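Local coordinates for protein uncharacterized HTH-type transcriptional regulator YydK (Bacillus subtilis subsp. subtilis, PDB 3BWG) that probably binds DNA as a GntR-family transcriptional regulator, joining a winged helix-turn-helix domain to a UTRA domain of the kind that senses effectors in relatives, at residues E33-Q38 / S44-S49; L185-A190 / L195-P200; S206-T211 / P215-K220. All blocks are in the same frame, centred on the assembly; numbering follows the deposited sequence.

Contact 1: residues E33-Q38 / S44-S49; sequences ETLMAQ and STITKS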
loop_
_atom_site.group_PDB
_atom_site.type_symbol
_atom_site.label_atom_id
_atom_site.label_comp_id
_atom_site.label_asym_id
_atom_site.label_seq_id
_atom_site.Cartn_x
_atom_site.Cartn_y
_atom_site.Cartn_z
ATOM N N GLU B 33 28.829 -7.078 -13.716
ATOM C CA GLU B 33 29.977 -6.755 -14.547
ATOM C C GLU B 33 29.583 -6.043 -15.843
ATOM O O GLU B 33 30.363 -5.265 -16.375
ATOM C CB GLU B 33 30.807 -8.010 -14.844
ATOM C CG GLU B 33 31.798 -8.416 -13.715
ATOM C CD GLU B 33 33.168 -7.674 -13.745
ATOM O OE1 GLU B 33 33.948 -7.833 -12.765
ATOM O OE2 GLU B 33 33.475 -6.946 -14.724
ATOM N N THR B 34 28.371 -6.299 -16.342
ATOM C CA THR B 34 27.851 -5.622 -17.562
ATOM C C THR B 34 27.517 -4.156 -17.286
ATOM O O THR B 34 27.833 -3.265 -18.075
ATOM C CB THR B 34 26.644 -6.363 -18.128
ATOM O OG1 THR B 34 27.021 -7.721 -18.365
ATOM C CG2 THR B 34 26.165 -5.733 -19.459
ATOM N N LEU B 35 26.917 -3.925 -16.126
ATOM C CA LEU B 35 26.590 -2.585 -15.667
ATOM C C LEU B 35 27.829 -1.767 -15.387
ATOM O O LEU B 35 27.918 -0.612 -15.811
ATOM C CB LEU B 35 25.686 -2.649 -14.423
ATOM C CG LEU B 35 24.346 -3.363 -14.627
ATOM C CD1 LEU B 35 23.615 -3.582 -13.269
ATOM C CD2 LEU B 35 23.482 -2.617 -15.683
HETATM N N MSE B 36 28.791 -2.357 -14.673
HETATM C CA MSE B 36 30.077 -1.702 -14.465
HETATM C C MSE B 36 30.657 -1.265 -15.791
HETATM O O MSE B 36 31.008 -0.111 -15.951
HETATM C CB MSE B 36 31.067 -2.630 -13.781
HETATM C CG MSE B 36 30.775 -2.816 -12.311
HETATM SE SE MSE B 36 31.889 -4.268 -11.686
HETATM C CE MSE B 36 30.664 -5.702 -11.493
ATOM N N ALA B 37 30.718 -2.189 -16.749
ATOM C CA ALA B 37 31.391 -1.935 -18.024
ATOM C C ALA B 37 30.639 -0.848 -18.765
ATOM O O ALA B 37 31.238 0.105 -19.241
ATOM C CB ALA B 37 31.471 -3.199 -18.848
ATOM N N GLN B 38 29.312 -0.999 -18.798
ATOM C CA GLN B 38 28.406 -0.008 -19.346
ATOM C C GLN B 38 28.679 1.420 -18.864
ATOM O O GLN B 38 29.023 2.277 -19.674
ATOM C CB GLN B 38 26.973 -0.401 -19.028
ATOM C CG GLN B 38 25.949 0.393 -19.778
ATOM C CD GLN B 38 24.531 -0.112 -19.544
ATOM O OE1 GLN B 38 23.569 0.586 -19.852
ATOM N NE2 GLN B 38 24.395 -1.330 -19.027
ATOM N N SER B 44 31.445 -1.057 -6.496
ATOM C CA SER B 44 30.811 -0.378 -5.359
ATOM C C SER B 44 29.806 0.708 -5.804
ATOM O O SER B 44 28.797 0.945 -5.137
ATOM C CB SER B 44 31.889 0.239 -4.470
ATOM O OG SER B 44 31.344 1.282 -3.688
ATOM N N THR B 45 30.110 1.383 -6.910
ATOM C CA THR B 45 29.224 2.402 -7.456
ATOM C C THR B 45 27.963 1.727 -7.971
ATOM O O THR B 45 26.847 2.173 -7.677
ATOM C CB THR B 45 29.948 3.249 -8.547
ATOM O OG1 THR B 45 31.017 3.972 -7.935
ATOM C CG2 THR B 45 28.992 4.266 -9.195
ATOM N N ILE B 46 28.115 0.615 -8.687
ATOM C CA ILE B 46 26.942 -0.127 -9.154
ATOM C C ILE B 46 26.105 -0.688 -7.990
ATOM O O ILE B 46 24.886 -0.623 -8.014
ATOM C CB ILE B 46 27.287 -1.246 -10.191
ATOM C CG1 ILE B 46 27.797 -0.643 -11.512
ATOM C CG2 ILE B 46 26.068 -2.113 -10.479
ATOM C CD1 ILE B 46 26.749 0.243 -12.290
ATOM N N THR B 47 26.777 -1.214 -6.970
ATOM C CA THR B 47 26.101 -1.782 -5.795
ATOM C C THR B 47 25.185 -0.747 -5.097
ATOM O O THR B 47 24.076 -1.085 -4.667
ATOM C CB THR B 47 27.141 -2.412 -4.851
ATOM O OG1 THR B 47 27.755 -3.520 -5.524
ATOM C CG2 THR B 47 26.516 -2.889 -3.587
ATOM N N LYS B 48 25.645 0.504 -5.028
ATOM C CA LYS B 48 24.871 1.624 -4.468
ATOM C C LYS B 48 23.686 2.048 -5.346
ATOM O O LYS B 48 22.634 2.447 -4.844
ATOM C CB LYS B 48 25.798 2.828 -4.217
ATOM C CG LYS B 48 26.829 2.607 -3.116
ATOM C CD LYS B 48 27.437 3.936 -2.644
ATOM C CE LYS B 48 28.794 3.746 -1.957
ATOM N NZ LYS B 48 29.211 4.992 -1.244
ATOM N N SER B 49 23.861 1.977 -6.661
ATOM C CA SER B 49 22.771 2.228 -7.601
ATOM C C SER B 49 21.694 1.150 -7.451
ATOM O O SER B 49 20.491 1.434 -7.435
ATOM C CB SER B 49 23.300 2.263 -9.029
ATOM O OG SER B 49 24.239 3.306 -9.171
#

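Contact 2: residues L185-A190 / L195-P200; sequences LNEEEA and LEAGLP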
loop_
_atom_site.group_PDB
_atom_site.type_symbol
_atom_site.label_atom_id
_atom_site.label_comp_id
_atom_site.label_asym_id
_atom_site.label_seq_id
_atom_site.Cartn_x
_atom_site.Cartn_y
_atom_site.Cartn_z
ATOM N N LEU B 185 -21.909 7.577 -3.143
ATOM C CA LEU B 185 -21.852 9.024 -3.282
ATOM C C LEU B 185 -23.125 9.701 -2.791
ATOM O O LEU B 185 -24.226 9.223 -3.021
ATOM C CB LEU B 185 -21.629 9.425 -4.731
ATOM C CG LEU B 185 -20.326 9.061 -5.411
ATOM C CD1 LEU B 185 -20.564 9.123 -6.901
ATOM C CD2 LEU B 185 -19.210 10.006 -4.982
ATOM N N ASN B 186 -22.956 10.820 -2.110
ATOM C CA ASN B 186 -24.077 11.627 -1.716
ATOM C C ASN B 186 -24.243 12.726 -2.746
ATOM O O ASN B 186 -23.429 12.820 -3.673
ATOM C CB ASN B 186 -23.861 12.168 -0.300
ATOM C CG ASN B 186 -22.847 13.275 -0.240
ATOM O OD1 ASN B 186 -22.526 13.893 -1.242
ATOM N ND2 ASN B 186 -22.338 13.540 0.951
ATOM N N GLU B 187 -25.260 13.572 -2.569
ATOM C CA GLU B 187 -25.645 14.566 -3.594
ATOM C C GLU B 187 -24.524 15.535 -3.878
ATOM O O GLU B 187 -24.239 15.840 -5.031
ATOM C CB GLU B 187 -26.916 15.378 -3.219
ATOM C CG GLU B 187 -28.137 14.569 -2.886
ATOM C CD GLU B 187 -28.801 13.944 -4.101
ATOM O OE1 GLU B 187 -28.617 14.470 -5.230
ATOM O OE2 GLU B 187 -29.525 12.932 -3.922
ATOM N N GLU B 188 -23.913 16.031 -2.816
ATOM C CA GLU B 188 -22.846 16.992 -2.966
ATOM C C GLU B 188 -21.618 16.372 -3.665
ATOM O O GLU B 188 -21.077 16.960 -4.607
ATOM C CB GLU B 188 -22.474 17.582 -1.613
ATOM C CG GLU B 188 -21.653 18.852 -1.735
ATOM C CD GLU B 188 -20.889 19.185 -0.471
ATOM O OE1 GLU B 188 -20.303 20.306 -0.410
ATOM O OE2 GLU B 188 -20.873 18.327 0.454
ATOM N N GLU B 189 -21.176 15.191 -3.212
ATOM C CA GLU B 189 -20.094 14.504 -3.920
ATOM C C GLU B 189 -20.449 14.184 -5.381
ATOM O O GLU B 189 -19.636 14.433 -6.280
ATOM C CB GLU B 189 -19.703 13.235 -3.183
ATOM C CG GLU B 189 -19.227 13.519 -1.778
ATOM C CD GLU B 189 -19.080 12.278 -0.941
ATOM O OE1 GLU B 189 -18.397 12.371 0.113
ATOM O OE2 GLU B 189 -19.609 11.216 -1.337
ATOM N N ALA B 190 -21.651 13.637 -5.612
ATOM C CA ALA B 190 -22.084 13.283 -6.960
ATOM C C ALA B 190 -22.069 14.494 -7.905
ATOM O O ALA B 190 -21.646 14.391 -9.063
ATOM C CB ALA B 190 -23.480 12.653 -6.942
ATOM N N LEU B 195 -21.381 12.674 -11.298
ATOM C CA LEU B 195 -21.948 11.319 -11.316
ATOM C C LEU B 195 -23.305 11.378 -10.617
ATOM O O LEU B 195 -23.715 12.449 -10.201
ATOM C CB LEU B 195 -21.035 10.318 -10.606
ATOM C CG LEU B 195 -19.610 10.185 -11.162
ATOM C CD1 LEU B 195 -18.730 9.405 -10.189
ATOM C CD2 LEU B 195 -19.675 9.559 -12.555
ATOM N N GLU B 196 -23.989 10.248 -10.482
ATOM C CA GLU B 196 -25.283 10.200 -9.777
ATOM C C GLU B 196 -25.085 9.824 -8.299
ATOM O O GLU B 196 -24.202 9.034 -7.980
ATOM C CB GLU B 196 -26.191 9.179 -10.435
ATOM C CG GLU B 196 -26.235 9.298 -11.948
ATOM C CD GLU B 196 -26.670 8.018 -12.647
ATOM O OE1 GLU B 196 -26.133 7.754 -13.744
ATOM O OE2 GLU B 196 -27.548 7.280 -12.123
ATOM N N ALA B 197 -25.912 10.379 -7.411
ATOM C CA ALA B 197 -25.886 10.017 -5.990
ATOM C C ALA B 197 -26.226 8.536 -5.828
ATOM O O ALA B 197 -27.015 7.985 -6.588
ATOM C CB ALA B 197 -26.849 10.900 -5.171
ATOM N N GLY B 198 -25.603 7.884 -4.856
ATOM C CA GLY B 198 -25.867 6.470 -4.637
ATOM C C GLY B 198 -24.905 5.563 -5.366
ATOM O O GLY B 198 -24.749 4.400 -5.007
ATOM N N LEU B 199 -24.247 6.085 -6.393
ATOM C CA LEU B 199 -23.199 5.329 -7.081
ATOM C C LEU B 199 -22.003 5.144 -6.139
ATOM O O LEU B 199 -21.894 5.864 -5.138
ATOM C CB LEU B 199 -22.832 5.983 -8.435
ATOM C CG LEU B 199 -24.000 5.994 -9.452
ATOM C CD1 LEU B 199 -23.633 6.799 -10.678
ATOM C CD2 LEU B 199 -24.433 4.583 -9.869
ATOM N N PRO B 200 -21.129 4.150 -6.428
ATOM C CA PRO B 200 -20.001 3.782 -5.560
ATOM C C PRO B 200 -18.906 4.833 -5.509
ATOM O O PRO B 200 -18.656 5.548 -6.504
ATOM C CB PRO B 200 -19.439 2.519 -6.216
ATOM C CG PRO B 200 -20.460 2.084 -7.198
ATOM C CD PRO B 200 -21.175 3.306 -7.635
#

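Contact 3: residues S206-T211 / P215-K220; sequences SIFHLT and PFDYSK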
loop_
_atom_site.group_PDB
_atom_site.type_symbol
_atom_site.label_atom_id
_atom_site.label_comp_id
_atom_site.label_asym_id
_atom_site.label_seq_id
_atom_site.Cartn_x
_atom_site.Cartn_y
_atom_site.Cartn_z
ATOM N N SER B 206 -6.425 10.326 4.871
ATOM C CA SER B 206 -4.995 10.221 4.992
ATOM C C SER B 206 -4.422 11.120 6.084
ATOM O O SER B 206 -4.812 12.277 6.226
ATOM C CB SER B 206 -4.311 10.576 3.670
ATOM O OG SER B 206 -4.863 9.821 2.610
ATOM N N ILE B 207 -3.451 10.609 6.815
ATOM C CA ILE B 207 -2.693 11.491 7.744
ATOM C C ILE B 207 -1.241 11.436 7.305
ATOM O O ILE B 207 -0.637 10.350 7.299
ATOM C CB ILE B 207 -2.836 11.097 9.226
ATOM C CG1 ILE B 207 -4.285 11.138 9.672
ATOM C CG2 ILE B 207 -2.096 12.054 10.134
ATOM C CD1 ILE B 207 -5.069 9.918 9.315
ATOM N N PHE B 208 -0.721 12.578 6.880
ATOM C CA PHE B 208 0.688 12.691 6.498
ATOM C C PHE B 208 1.472 13.314 7.652
ATOM O O PHE B 208 0.983 14.230 8.331
ATOM C CB PHE B 208 0.847 13.472 5.186
ATOM C CG PHE B 208 0.217 12.774 3.995
ATOM C CD1 PHE B 208 0.993 12.010 3.123
ATOM C CD2 PHE B 208 -1.161 12.900 3.732
ATOM C CE1 PHE B 208 0.403 11.357 2.005
ATOM C CE2 PHE B 208 -1.757 12.268 2.590
ATOM C CZ PHE B 208 -0.970 11.476 1.762
ATOM N N HIS B 209 2.658 12.770 7.905
ATOM C CA HIS B 209 3.468 13.196 9.061
ATOM C C HIS B 209 4.772 13.756 8.511
ATOM O O HIS B 209 5.258 13.315 7.449
ATOM C CB HIS B 209 3.776 12.002 10.020
ATOM C CG HIS B 209 2.552 11.346 10.602
ATOM N ND1 HIS B 209 1.776 10.446 9.894
ATOM C CD2 HIS B 209 1.961 11.471 11.816
ATOM C CE1 HIS B 209 0.763 10.046 10.645
ATOM N NE2 HIS B 209 0.830 10.679 11.799
ATOM N N LEU B 210 5.370 14.696 9.241
ATOM C CA LEU B 210 6.768 15.053 9.001
ATOM C C LEU B 210 7.683 13.893 9.473
ATOM O O LEU B 210 7.238 12.914 10.124
ATOM C CB LEU B 210 7.130 16.368 9.691
ATOM C CG LEU B 210 6.373 17.670 9.365
ATOM C CD1 LEU B 210 6.820 18.746 10.322
ATOM C CD2 LEU B 210 6.572 18.126 7.892
ATOM N N THR B 211 8.948 13.929 9.103
ATOM C CA THR B 211 9.844 12.810 9.488
ATOM C C THR B 211 9.981 12.653 11.013
ATOM O O THR B 211 10.306 11.550 11.493
ATOM C CB THR B 211 11.250 12.971 8.906
ATOM O OG1 THR B 211 11.704 14.282 9.215
ATOM C CG2 THR B 211 11.259 12.744 7.398
ATOM N N PRO B 215 2.024 15.187 12.711
ATOM C CA PRO B 215 1.115 15.312 11.557
ATOM C C PRO B 215 1.181 16.721 10.995
ATOM O O PRO B 215 1.391 17.672 11.756
ATOM C CB PRO B 215 -0.281 15.089 12.155
ATOM C CG PRO B 215 -0.076 14.454 13.476
ATOM C CD PRO B 215 1.286 14.911 13.963
ATOM N N PHE B 216 0.994 16.860 9.680
ATOM C CA PHE B 216 0.902 18.197 9.056
ATOM C C PHE B 216 -0.315 18.369 8.134
ATOM O O PHE B 216 -0.714 19.506 7.850
ATOM C CB PHE B 216 2.207 18.593 8.309
ATOM C CG PHE B 216 2.464 17.812 7.027
ATOM C CD1 PHE B 216 1.991 18.270 5.794
ATOM C CD2 PHE B 216 3.200 16.645 7.058
ATOM C CE1 PHE B 216 2.218 17.581 4.607
ATOM C CE2 PHE B 216 3.441 15.915 5.860
ATOM C CZ PHE B 216 2.935 16.400 4.634
ATOM N N ASP B 217 -0.894 17.251 7.682
ATOM C CA ASP B 217 -1.977 17.251 6.659
ATOM C C ASP B 217 -2.953 16.086 6.920
ATOM O O ASP B 217 -2.541 14.945 7.020
ATOM C CB ASP B 217 -1.331 17.161 5.259
ATOM C CG ASP B 217 -2.331 16.868 4.111
ATOM O OD1 ASP B 217 -3.551 16.929 4.261
ATOM O OD2 ASP B 217 -1.860 16.632 2.992
ATOM N N TYR B 218 -4.232 16.393 7.110
ATOM C CA TYR B 218 -5.287 15.420 7.176
ATOM C C TYR B 218 -6.177 15.731 6.004
ATOM O O TYR B 218 -6.652 16.869 5.861
ATOM C CB TYR B 218 -6.084 15.578 8.480
ATOM C CG TYR B 218 -7.313 14.729 8.552
ATOM C CD1 TYR B 218 -7.222 13.337 8.439
ATOM C CD2 TYR B 218 -8.570 15.302 8.766
ATOM C CE1 TYR B 218 -8.352 12.544 8.490
ATOM C CE2 TYR B 218 -9.692 14.527 8.840
ATOM C CZ TYR B 218 -9.578 13.149 8.717
ATOM O OH TYR B 218 -10.707 12.348 8.820
ATOM N N SER B 219 -6.435 14.721 5.180
ATOM C CA SER B 219 -7.299 14.897 4.023
ATOM C C SER B 219 -8.400 13.828 3.962
ATOM O O SER B 219 -8.253 12.696 4.484
ATOM C CB SER B 219 -6.462 14.923 2.741
ATOM O OG SER B 219 -6.064 13.618 2.408
ATOM N N LYS B 220 -9.515 14.221 3.339
ATOM C CA LYS B 220 -10.689 13.384 3.141
ATOM C C LYS B 220 -11.007 13.445 1.674
ATOM O O LYS B 220 -11.316 14.514 1.156
ATOM C CB LYS B 220 -11.844 13.957 3.929
ATOM C CG LYS B 220 -11.614 13.806 5.429
ATOM C CD LYS B 220 -12.378 14.853 6.237
ATOM C CE LYS B 220 -13.858 14.863 5.960
ATOM N NZ LYS B 220 -14.573 13.967 6.902
HETATM O O HOH W 1 -7.337 11.166 1.831
#

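Contact 1: residues E33-Q38 / S44-S49
Ile46 meets Leu35 and Met36 because its CG1 branch stands beside its own backbone N and anti to its carbonyl carbon (chi1 -67°), and a second bend (chi2 -64°) swings CD1 round toward Leu35. The two segments belong to the predicted helix-turn-helix of residues 32-51, the DNA-binding motif of GntR regulators: 33-38 lies on helix 32-39 and 44-49 on helix 43-55, the second of which is normally the recognition helix in this family. Ile46 is the one residue of 44-49 whose side chain touches 33-38, and a beta-branched residue suits the place because its prongs diverge from CB. CD1 comes to 3.7 Å from Leu35 CB, while CG2, the other prong, lies 4.0 Å from Leu35 CD1. The Leu35 and Ile46 side chains cross at about a right angle.

Met36, present as selenomethionine, flanks the same side chain. Its CG lies 3.8 Å from Ile46 CG1, and rotation about the CG-SE bond (chi3 -106°) bends the end of the chain; the side chain also touches Lys43. A long, unbranched residue can cover apolar carbon in this way while its far end turns elsewhere. No hydrogen bond joins the two segments, so apolar packing carries the contact, and it buries just 155 Å² in all. Ile46 is also covered by Leu32, Phe39 and Val41, and by Ile10 of helix 6-20, which places it in the small core where the two helices meet helix 6-20. Ser49 OG, one turn further along, bonds to Tyr7 O of that same helix. The closest approach to the backbone of Met36 is made by Ile46 CG1, which stops 3.7 Å from Met36 N.

Contact 2: residues L185-A190 / L195-P200
Ala190 sets its methyl over the face of the Glu196-Ala197 peptide, with CB 3.4 Å from Ala197 N, and Ala197 in turn lays its own methyl over the face of the Glu187 carboxylate, CB to OE2 being 3.6 Å. These contacts join the start of helix 187-193, which opens with a capping box, to the type II beta turn of Glu196 to Leu199 that leads into strand 200-210. Alanine suits position 190 because the backbone of the other segment comes so near that little beyond a methyl fits; the methyl of Ala197 offers a small apolar surface to the folded-back Glu187. Glu187 reaches it by a bend at chi2 (-74°) that brings its carboxylate back alongside the turn.

The backbone of Leu185 is gripped at both ends. Its N-H donates to Leu199 O (2.6 Å), and its carbonyl O takes the N-H of Gly198 at 2.7 Å. Gly198, third in the turn, has a positive phi (93°), where a CB would press on the preceding carbonyl. Apolar cover comes from Leu185 CD1, 3.8 Å from Leu195 CD1.

At the helix start Asn186 OD1 accepts from Glu189 N at 2.7 Å, and Asn186 N returns a weak bond to Glu189 OE2, which also pairs with Lys201. Leu199, which closes the turn, and Pro200 just after it pack on Gln184 and Gly183 of the second subunit. Toward the far end of the helix, Leu195 N donates to Ala190 O at 2.8 Å.

Contact 3: residues S206-T211 / P215-K220
Phe208 and Phe216 make the tight end of this antiparallel hairpin, where a beta bulge lets the 215-220 strand slip by one residue. Phe208 O accepts from Phe216 N and Phe208 N donates to Asp217 O, both at 3.0 Å, so one residue answers two. The Phe216 ring, put between its own backbone N and carbonyl carbon by chi1 71°, turns its edge to the His209-Leu210 peptide and brings CE2 to 3.6 Å from Phe208 CB. Leu210 CD2 adds to this cover, 3.8 Å from Phe216 CD2; a flat aromatic suits a slot between backbone and branched carbon. Pro215 fits opposite His209, since its ring packs on His209 CD2 and this non-hydrogen-bonded pair asks no N-H of it.

Beside the bulge the Phe208 ring and the Asp217 carboxylate run side by side, their planes 24° apart. Looser packing follows at the other end. Ser206 and Ser219 form a regular hydrogen-bonded pair, but their OG atoms stand 4.0 Å apart and a water spans them, 2.9 Å from Ser206 OG and 2.8 Å from Ser219 OG. Small hydroxyls leave room for it, although both serines are buried.

Ile207 and Tyr218 pack on the sheet's other face, against helix 109-114, with Tyr218 OH bonded to Glu205. In the six-stranded UTRA sheet the hairpin lies between strand 173-184, where Phe175 O bonds His209 ND1, and strand 135-145, where Asp217 and Ser219 touch Ser142; Phe162 of helix 161-167 meets Phe208 edge-to-face.

Contact 1 belongs to the probable DNA-binding domain, contacts 2 and 3 to the UTRA domain. The centres of contacts 1 and 2 are 53 Å apart, on opposite sides of the chain's centre; the centre of contact 3 is 38 Å from that of contact 1 and 26 Å from that of contact 2. Strand 200-210 links the last two directly: 195-200 feeds its start and 206-210 forms its last part; the nearest atoms of contacts 2 and 3 are about 7 Å apart. Both meet the second subunit, whereas the segments of contact 1 touch no other chain of the assembly. A bound 1,2-ethanediol, probably from the crystallisation liquor, sits about 6 Å from the Pro200 side chain.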